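Local coordinates for protein retinol dehydratase (Spodoptera frugiperda, PDB 1X8K) that probably acts as a sulfotransferase-family enzyme that dehydrates retinol to anhydroretinol, and binds adenosine-3',5'-diphosphate and calcium ions, at residues V68-R73 and K162-L167; G291-E296 and H309-G314. The protein carries 2 engineered substitutions. All coordinates share one frame; numbering follows the deposited sequence.

Interaction 1: V68-R73 and K162-L167; sequences VASYQR and KTHLPL. With A3P (adenosine-3'-5'-diphosphate), chain H; ANR (anhydroretinol), chain E.
Val68 pairs in parallel with Lys162, and its carbonyl O accepts the backbone N-H of Thr163 at 3.2 Å. With CG anti to the backbone N (chi1 180°) and the chain extended beyond it, Lys162 carries NZ to the chain end of anhydroretinol, 3.3 Å from its C20, while its charge rests against the Tyr105 ring. Ala69 meets Thr163 through methyls, CB lying 4.1 Å from Thr163 CG2; Thr163 OG1 closes an ST turn onto Leu165 N. Ser70 fixes the imidazole of His164: ND1 donates to Ser70 O at 3.1 Å with a fairly straight bond, the oxygen lying in the ring plane although the ring nitrogen stands well above the carbonyl plane. A weak second bond reaches Ser70 OG, whose stronger partner is Thr76. Gln72 CB sits over one face of the His164 ring, 3.8 Å from its centroid, while OE1 binds Ser194. The ring's far edge turns NE2 towards anhydroretinol C15. A leucine in place of His164 would probably leave Ser70 O without this donor and take from Gln72 CB the flat face it rests on. Arg73 lays one face of its guanidinium against C5' of the nucleotide and adds a weak bond from NH1 to O4P; NH2 binds Phe310 O and NE binds Ser193. A strand running into a phosphate-binding loop beside its parallel neighbour is the hallmark of the P-loop-like sulfotransferase fold.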
loop_
_atom_site.group_PDB
_atom_site.type_symbol
_atom_site.label_atom_id
_atom_site.label_comp_id
_atom_site.label_asym_id
_atom_site.label_seq_id
_atom_site.Cartn_x
_atom_site.Cartn_y
_atom_site.Cartn_z
ATOM N N VAL A 68 -28.018 8.841 20.817
ATOM C CA VAL A 68 -28.170 8.130 19.554
ATOM C C VAL A 68 -26.802 7.629 19.080
ATOM O O VAL A 68 -25.891 8.426 18.843
ATOM C CB VAL A 68 -28.909 8.991 18.499
ATOM C CG1 VAL A 68 -28.875 8.345 17.088
ATOM C CG2 VAL A 68 -30.340 9.262 18.977
ATOM N N ALA A 69 -26.670 6.306 18.977
ATOM C CA ALA A 69 -25.390 5.637 18.710
ATOM C C ALA A 69 -25.468 4.754 17.473
ATOM O O ALA A 69 -26.555 4.462 16.952
ATOM C CB ALA A 69 -24.934 4.810 19.926
ATOM N N SER A 70 -24.315 4.306 17.007
ATOM C CA SER A 70 -24.252 3.595 15.746
ATOM C C SER A 70 -22.803 3.488 15.315
ATOM O O SER A 70 -21.988 4.374 15.621
ATOM C CB SER A 70 -25.018 4.398 14.694
ATOM O OG SER A 70 -24.433 5.689 14.550
ATOM N N TYR A 71 -22.463 2.421 14.601
ATOM C CA TYR A 71 -21.320 2.553 13.718
ATOM C C TYR A 71 -21.763 3.626 12.699
ATOM O O TYR A 71 -22.953 3.701 12.363
ATOM C CB TYR A 71 -20.920 1.235 13.045
ATOM C CG TYR A 71 -19.677 1.434 12.247
ATOM C CD1 TYR A 71 -18.411 1.307 12.841
ATOM C CD2 TYR A 71 -19.749 1.858 10.925
ATOM C CE1 TYR A 71 -17.245 1.549 12.115
ATOM C CE2 TYR A 71 -18.599 2.106 10.191
ATOM C CZ TYR A 71 -17.365 1.945 10.791
ATOM O OH TYR A 71 -16.263 2.209 10.048
ATOM N N GLN A 72 -20.850 4.482 12.241
ATOM C CA GLN A 72 -21.228 5.557 11.305
ATOM C C GLN A 72 -21.977 5.068 10.067
ATOM O O GLN A 72 -21.825 3.920 9.677
ATOM C CB GLN A 72 -19.994 6.324 10.862
ATOM C CG GLN A 72 -19.175 5.637 9.763
ATOM C CD GLN A 72 -18.036 6.513 9.287
ATOM O OE1 GLN A 72 -17.845 6.695 8.083
ATOM N NE2 GLN A 72 -17.288 7.077 10.229
ATOM N N ARG A 73 -22.775 5.953 9.465
ATOM C CA ARG A 73 -23.513 5.720 8.195
ATOM C C ARG A 73 -24.569 4.621 8.243
ATOM O O ARG A 73 -24.890 4.007 7.215
ATOM C CB ARG A 73 -22.568 5.531 7.001
ATOM C CG ARG A 73 -21.554 6.644 6.840
ATOM C CD ARG A 73 -22.176 8.009 6.758
ATOM N NE ARG A 73 -22.647 8.275 5.407
ATOM C CZ ARG A 73 -23.321 9.356 5.043
ATOM N NH1 ARG A 73 -23.620 10.279 5.934
ATOM N NH2 ARG A 73 -23.702 9.516 3.786
ATOM N N LYS A 162 -25.043 12.673 20.156
ATOM C CA LYS A 162 -24.694 11.842 19.011
ATOM C C LYS A 162 -23.334 11.236 19.299
ATOM O O LYS A 162 -22.503 11.875 19.951
ATOM C CB LYS A 162 -24.616 12.707 17.741
ATOM C CG LYS A 162 -24.249 11.973 16.447
ATOM C CD LYS A 162 -24.082 12.946 15.285
ATOM C CE LYS A 162 -23.327 12.305 14.111
ATOM N NZ LYS A 162 -22.962 13.314 13.090
ATOM N N THR A 163 -23.106 10.009 18.829
ATOM C CA THR A 163 -21.806 9.363 19.000
ATOM C C THR A 163 -21.671 8.120 18.147
ATOM O O THR A 163 -22.645 7.383 17.950
ATOM C CB THR A 163 -21.530 9.002 20.486
ATOM O OG1 THR A 163 -20.172 8.554 20.626
ATOM C CG2 THR A 163 -22.346 7.787 20.919
ATOM N N HIS A 164 -20.452 7.886 17.667
ATOM C CA HIS A 164 -20.111 6.686 16.923
ATOM C C HIS A 164 -19.181 5.809 17.784
ATOM O O HIS A 164 -18.561 4.853 17.298
ATOM C CB HIS A 164 -19.487 7.080 15.589
ATOM C CG HIS A 164 -20.450 7.739 14.637
ATOM N ND1 HIS A 164 -21.627 7.145 14.217
ATOM C CD2 HIS A 164 -20.408 8.946 14.021
ATOM C CE1 HIS A 164 -22.257 7.951 13.385
ATOM N NE2 HIS A 164 -21.539 9.050 13.248
ATOM N N LEU A 165 -19.121 6.134 19.079
ATOM C CA LEU A 165 -18.351 5.375 20.076
ATOM C C LEU A 165 -18.976 4.034 20.500
ATOM O O LEU A 165 -20.193 3.923 20.703
ATOM C CB LEU A 165 -18.081 6.230 21.338
ATOM C CG LEU A 165 -17.128 7.435 21.243
ATOM C CD1 LEU A 165 -17.141 8.205 22.542
ATOM C CD2 LEU A 165 -15.696 7.043 20.859
ATOM N N PRO A 166 -18.127 3.015 20.638
ATOM C CA PRO A 166 -18.541 1.727 21.210
ATOM C C PRO A 166 -18.947 1.934 22.655
ATOM O O PRO A 166 -18.502 2.921 23.251
ATOM C CB PRO A 166 -17.255 0.902 21.167
ATOM C CG PRO A 166 -16.409 1.554 20.162
ATOM C CD PRO A 166 -16.714 3.010 20.231
ATOM N N LEU A 167 -19.761 1.044 23.220
ATOM C CA LEU A 167 -20.132 1.190 24.632
ATOM C C LEU A 167 -18.920 1.017 25.550
ATOM O O LEU A 167 -18.873 1.633 26.611
ATOM C CB LEU A 167 -21.276 0.252 25.062
ATOM C CG LEU A 167 -22.513 0.029 24.172
ATOM C CD1 LEU A 167 -23.253 -1.280 24.509
ATOM C CD2 LEU A 167 -23.484 1.211 24.231
HETATM P P1 A3P H . -26.475 6.168 1.929
HETATM O O1P A3P H . -26.470 4.655 1.896
HETATM O O2P A3P H . -27.524 6.786 1.031
HETATM O O3P A3P H . -25.089 6.742 1.785
HETATM P P2 A3P H . -25.834 8.256 9.104
HETATM O O4P A3P H . -24.522 8.699 8.491
HETATM O O5P A3P H . -26.754 9.391 9.487
HETATM O O6P A3P H . -25.699 7.202 10.186
HETATM O "O5'" A3P H . -26.589 7.528 7.866
HETATM C "C5'" A3P H . -26.393 7.999 6.542
HETATM C "C4'" A3P H . -27.122 7.126 5.536
HETATM O "O4'" A3P H . -28.518 7.223 5.797
HETATM C "C3'" A3P H . -26.860 7.703 4.162
HETATM O "O3'" A3P H . -26.916 6.466 3.444
HETATM C "C2'" A3P H . -28.123 8.405 3.739
HETATM O "O2'" A3P H . -28.385 8.538 2.346
HETATM C "C1'" A3P H . -29.185 7.862 4.689
HETATM N N9 A3P H . -30.329 8.717 5.015
HETATM C C8 A3P H . -30.306 9.956 5.541
HETATM N N7 A3P H . -31.570 10.429 5.725
HETATM C C5 A3P H . -32.398 9.448 5.305
HETATM C C6 A3P H . -33.782 9.270 5.223
HETATM N N6 A3P H . -34.584 10.282 5.629
HETATM N N1 A3P H . -34.295 8.098 4.743
HETATM C C2 A3P H . -33.492 7.078 4.330
HETATM N N3 A3P H . -32.138 7.174 4.378
HETATM C C4 A3P H . -31.599 8.410 4.887
HETATM C C15 ANR E . -21.169 11.126 10.858
HETATM C C14 ANR E . -20.286 11.970 10.240
HETATM C C13 ANR E . -20.175 13.362 10.145
HETATM C C20 ANR E . -21.358 14.340 10.426
HETATM C C12 ANR E . -18.940 13.892 9.786
HETATM C C11 ANR E . -18.517 15.207 9.626
HETATM C C10 ANR E . -17.485 15.744 10.356
HETATM C C9 ANR E . -16.852 16.965 10.447
HETATM C C19 ANR E . -17.413 18.109 11.348
HETATM C C8 ANR E . -15.686 17.117 9.721
HETATM C C7 ANR E . -14.857 18.197 9.673
HETATM C C6 ANR E . -13.591 18.649 9.233
HETATM C C1 ANR E . -12.420 17.876 8.353
HETATM C C17 ANR E . -12.919 17.491 6.923
HETATM C C18 ANR E . -11.720 16.714 9.083
HETATM C C2 ANR E . -11.103 18.641 7.985
HETATM C C3 ANR E . -10.981 20.092 8.464
HETATM C C4 ANR E . -12.190 20.600 9.260
HETATM C C5 ANR E . -13.348 19.967 9.605
HETATM C C16 ANR E . -14.281 20.914 10.422
#

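Interaction 2: G291-E296 and H309-G314; sequences GAVNME and HFIRKG. With A3P (adenosine-3'-5'-diphosphate), chain H; ANR (anhydroretinol), chain E.
Ile311 CD1 packs against Val293 and Asn294, just before the Arg312-Lys313-Gly314 run that begins the RKGxxG signature of sulfotransferases, which grips the nucleotide's 3'-phosphate. The apolar contacts are made by that methyl and by Phe310. Ile311 CD1 lies 3.9 Å from Val293 CG2 and also touches Asn294 CB. With its CG anti to the backbone N (chi1 -169°), Phe310 runs alongside Met295, whose CG lies over one ring face, offset toward the rim; the sulfur adds a Met-aromatic contact. Phe310 CE1 approaches C20 of anhydroretinol at 3.5 Å.

Among the polar contacts, the His309-Glu296 pair is less buried. His309 ND1 donates to Glu296 OE1 at 3.3 Å, meeting the carboxylate from above its plane, and OE2 forms a salt bridge with Arg299. In the buried Asx turn, Asn294 OD1 accepts from Glu296 N, and its ND2 binds Lys288 O, so both ends of the amide are held.

Nucleotide bonds complete the account. Arg312 N donates to the ribose O2', and its NE meets O3P at the guanidinium edge, in plane, at 2.8 Å. Lys313 N and Gly314 N converge on a single phosphate oxygen, O2P, the latter at 2.7 Å with an N-H...O angle of 170°.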
loop_
_atom_site.group_PDB
_atom_site.type_symbol
_atom_site.label_atom_id
_atom_site.label_comp_id
_atom_site.label_asym_id
_atom_site.label_seq_id
_atom_site.Cartn_x
_atom_site.Cartn_y
_atom_site.Cartn_z
ATOM N N GLY A 291 -32.322 21.863 4.890
ATOM C CA GLY A 291 -31.135 22.571 5.335
ATOM C C GLY A 291 -30.660 22.265 6.755
ATOM O O GLY A 291 -29.475 22.340 7.056
ATOM N N ALA A 292 -31.583 21.923 7.641
ATOM C CA ALA A 292 -31.227 21.700 9.031
ATOM C C ALA A 292 -30.442 20.399 9.232
ATOM O O ALA A 292 -29.668 20.289 10.183
ATOM C CB ALA A 292 -32.463 21.729 9.906
ATOM N N VAL A 293 -30.631 19.431 8.333
ATOM C CA VAL A 293 -30.006 18.117 8.492
ATOM C C VAL A 293 -29.021 17.690 7.398
ATOM O O VAL A 293 -28.332 16.688 7.572
ATOM C CB VAL A 293 -31.047 16.976 8.716
ATOM C CG1 VAL A 293 -32.019 17.321 9.853
ATOM C CG2 VAL A 293 -31.773 16.635 7.413
ATOM N N ASN A 294 -28.937 18.412 6.280
ATOM C CA ASN A 294 -28.062 17.938 5.203
ATOM C C ASN A 294 -26.637 18.485 5.133
ATOM O O ASN A 294 -25.953 18.213 4.147
ATOM C CB ASN A 294 -28.733 18.026 3.819
ATOM C CG ASN A 294 -28.985 19.464 3.353
ATOM O OD1 ASN A 294 -28.422 20.417 3.892
ATOM N ND2 ASN A 294 -29.856 19.617 2.351
ATOM N N MET A 295 -26.195 19.245 6.145
ATOM C CA MET A 295 -24.845 19.856 6.153
ATOM C C MET A 295 -24.414 20.499 4.808
ATOM O O MET A 295 -23.233 20.513 4.470
ATOM C CB MET A 295 -23.744 18.863 6.595
ATOM C CG MET A 295 -24.124 17.816 7.653
ATOM S SD MET A 295 -23.192 18.012 9.184
ATOM C CE MET A 295 -24.647 18.349 10.376
ATOM N N GLU A 296 -25.373 21.012 4.046
ATOM C CA GLU A 296 -25.055 21.771 2.861
ATOM C C GLU A 296 -24.640 23.200 3.242
ATOM O O GLU A 296 -24.217 23.994 2.383
ATOM C CB GLU A 296 -26.218 21.742 1.877
ATOM C CG GLU A 296 -26.292 20.443 1.074
ATOM C CD GLU A 296 -25.155 20.290 0.053
ATOM O OE1 GLU A 296 -24.609 19.145 -0.048
ATOM O OE2 GLU A 296 -24.810 21.306 -0.647
ATOM N N HIS A 309 -22.547 14.088 -1.087
ATOM C CA HIS A 309 -23.599 14.694 -0.290
ATOM C C HIS A 309 -23.701 13.912 1.019
ATOM O O HIS A 309 -23.473 12.709 1.031
ATOM C CB HIS A 309 -24.941 14.639 -1.038
ATOM C CG HIS A 309 -24.975 15.475 -2.279
ATOM N ND1 HIS A 309 -25.278 16.821 -2.264
ATOM C CD2 HIS A 309 -24.708 15.165 -3.571
ATOM C CE1 HIS A 309 -25.213 17.302 -3.497
ATOM N NE2 HIS A 309 -24.867 16.318 -4.308
ATOM N N PHE A 310 -24.046 14.576 2.118
ATOM C CA PHE A 310 -24.204 13.876 3.397
ATOM C C PHE A 310 -25.388 12.898 3.371
ATOM O O PHE A 310 -25.313 11.813 3.951
ATOM C CB PHE A 310 -24.332 14.851 4.569
ATOM C CG PHE A 310 -24.238 14.184 5.916
ATOM C CD1 PHE A 310 -23.021 13.621 6.363
ATOM C CD2 PHE A 310 -25.358 14.098 6.754
ATOM C CE1 PHE A 310 -22.922 12.988 7.629
ATOM C CE2 PHE A 310 -25.264 13.465 8.013
ATOM C CZ PHE A 310 -24.045 12.902 8.448
ATOM N N ILE A 311 -26.471 13.300 2.703
ATOM C CA ILE A 311 -27.641 12.457 2.486
ATOM C C ILE A 311 -27.631 12.100 1.006
ATOM O O ILE A 311 -27.888 12.948 0.142
ATOM C CB ILE A 311 -28.941 13.199 2.892
ATOM C CG1 ILE A 311 -29.083 13.245 4.415
ATOM C CG2 ILE A 311 -30.140 12.490 2.381
ATOM C CD1 ILE A 311 -29.602 14.558 4.952
ATOM N N ARG A 312 -27.346 10.829 0.732
ATOM C CA ARG A 312 -26.972 10.342 -0.596
ATOM C C ARG A 312 -28.125 9.674 -1.372
ATOM O O ARG A 312 -28.950 10.361 -1.987
ATOM C CB ARG A 312 -25.829 9.359 -0.406
ATOM C CG ARG A 312 -24.776 9.352 -1.452
ATOM C CD ARG A 312 -23.633 8.436 -1.073
ATOM N NE ARG A 312 -24.108 7.080 -0.797
ATOM C CZ ARG A 312 -24.141 6.095 -1.688
ATOM N NH1 ARG A 312 -23.709 6.285 -2.936
ATOM N NH2 ARG A 312 -24.605 4.913 -1.327
ATOM N N LYS A 313 -28.174 8.341 -1.350
ATOM C CA LYS A 313 -29.196 7.597 -2.092
ATOM C C LYS A 313 -30.343 7.060 -1.239
ATOM O O LYS A 313 -31.474 7.012 -1.710
ATOM C CB LYS A 313 -28.569 6.456 -2.881
ATOM C CG LYS A 313 -28.330 6.804 -4.335
ATOM C CD LYS A 313 -28.847 5.707 -5.255
ATOM C CE LYS A 313 -28.798 6.189 -6.716
ATOM N NZ LYS A 313 -29.845 5.517 -7.547
ATOM N N GLY A 314 -30.047 6.667 0.002
ATOM C CA GLY A 314 -31.047 6.232 0.961
ATOM C C GLY A 314 -31.746 4.931 0.643
ATOM O O GLY A 314 -32.923 4.760 0.988
HETATM P P1 A3P H . -26.475 6.168 1.929
HETATM O O1P A3P H . -26.470 4.655 1.896
HETATM O O2P A3P H . -27.524 6.786 1.031
HETATM O O3P A3P H . -25.089 6.742 1.785
HETATM P P2 A3P H . -25.834 8.256 9.104
HETATM O O4P A3P H . -24.522 8.699 8.491
HETATM O O5P A3P H . -26.754 9.391 9.487
HETATM O O6P A3P H . -25.699 7.202 10.186
HETATM O "O5'" A3P H . -26.589 7.528 7.866
HETATM C "C5'" A3P H . -26.393 7.999 6.542
HETATM C "C4'" A3P H . -27.122 7.126 5.536
HETATM O "O4'" A3P H . -28.518 7.223 5.797
HETATM C "C3'" A3P H . -26.860 7.703 4.162
HETATM O "O3'" A3P H . -26.916 6.466 3.444
HETATM C "C2'" A3P H . -28.123 8.405 3.739
HETATM O "O2'" A3P H . -28.385 8.538 2.346
HETATM C "C1'" A3P H . -29.185 7.862 4.689
HETATM N N9 A3P H . -30.329 8.717 5.015
HETATM C C8 A3P H . -30.306 9.956 5.541
HETATM N N7 A3P H . -31.570 10.429 5.725
HETATM C C5 A3P H . -32.398 9.448 5.305
HETATM C C6 A3P H . -33.782 9.270 5.223
HETATM N N6 A3P H . -34.584 10.282 5.629
HETATM N N1 A3P H . -34.295 8.098 4.743
HETATM C C2 A3P H . -33.492 7.078 4.330
HETATM N N3 A3P H . -32.138 7.174 4.378
HETATM C C4 A3P H . -31.599 8.410 4.887
HETATM C C15 ANR E . -21.169 11.126 10.858
HETATM C C14 ANR E . -20.286 11.970 10.240
HETATM C C13 ANR E . -20.175 13.362 10.145
HETATM C C20 ANR E . -21.358 14.340 10.426
HETATM C C12 ANR E . -18.940 13.892 9.786
HETATM C C11 ANR E . -18.517 15.207 9.626
HETATM C C10 ANR E . -17.485 15.744 10.356
HETATM C C9 ANR E . -16.852 16.965 10.447
HETATM C C19 ANR E . -17.413 18.109 11.348
HETATM C C8 ANR E . -15.686 17.117 9.721
HETATM C C7 ANR E . -14.857 18.197 9.673
HETATM C C6 ANR E . -13.591 18.649 9.233
HETATM C C1 ANR E . -12.420 17.876 8.353
HETATM C C17 ANR E . -12.919 17.491 6.923
HETATM C C18 ANR E . -11.720 16.714 9.083
HETATM C C2 ANR E . -11.103 18.641 7.985
HETATM C C3 ANR E . -10.981 20.092 8.464
HETATM C C4 ANR E . -12.190 20.600 9.260
HETATM C C5 ANR E . -13.348 19.967 9.605
HETATM C C16 ANR E . -14.281 20.914 10.422
#

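Interaction 1 lies in the buried centre of the chain, where two neighbouring strands of the parallel sheet run out into loops; interaction 2, about 18 Å away between centres, joins two loops flanking helix 297-301 and is only partly buried. The first relies on backbone pairing and a ring held by a carbonyl, the second on side-chain packing, with a histidine-carboxylate bond at its more exposed side. They share both ligands: 68-73 lies at the 5'-phosphate end of the nucleotide and 309-314 at the 3'-phosphate, while 162-167 and Phe310 border the chain end of anhydroretinol. Arg73 joins them directly, its NH2 probably hydrogen-bonded to Phe310 O at 2.8 Å and its charge lying against the Phe310 ring.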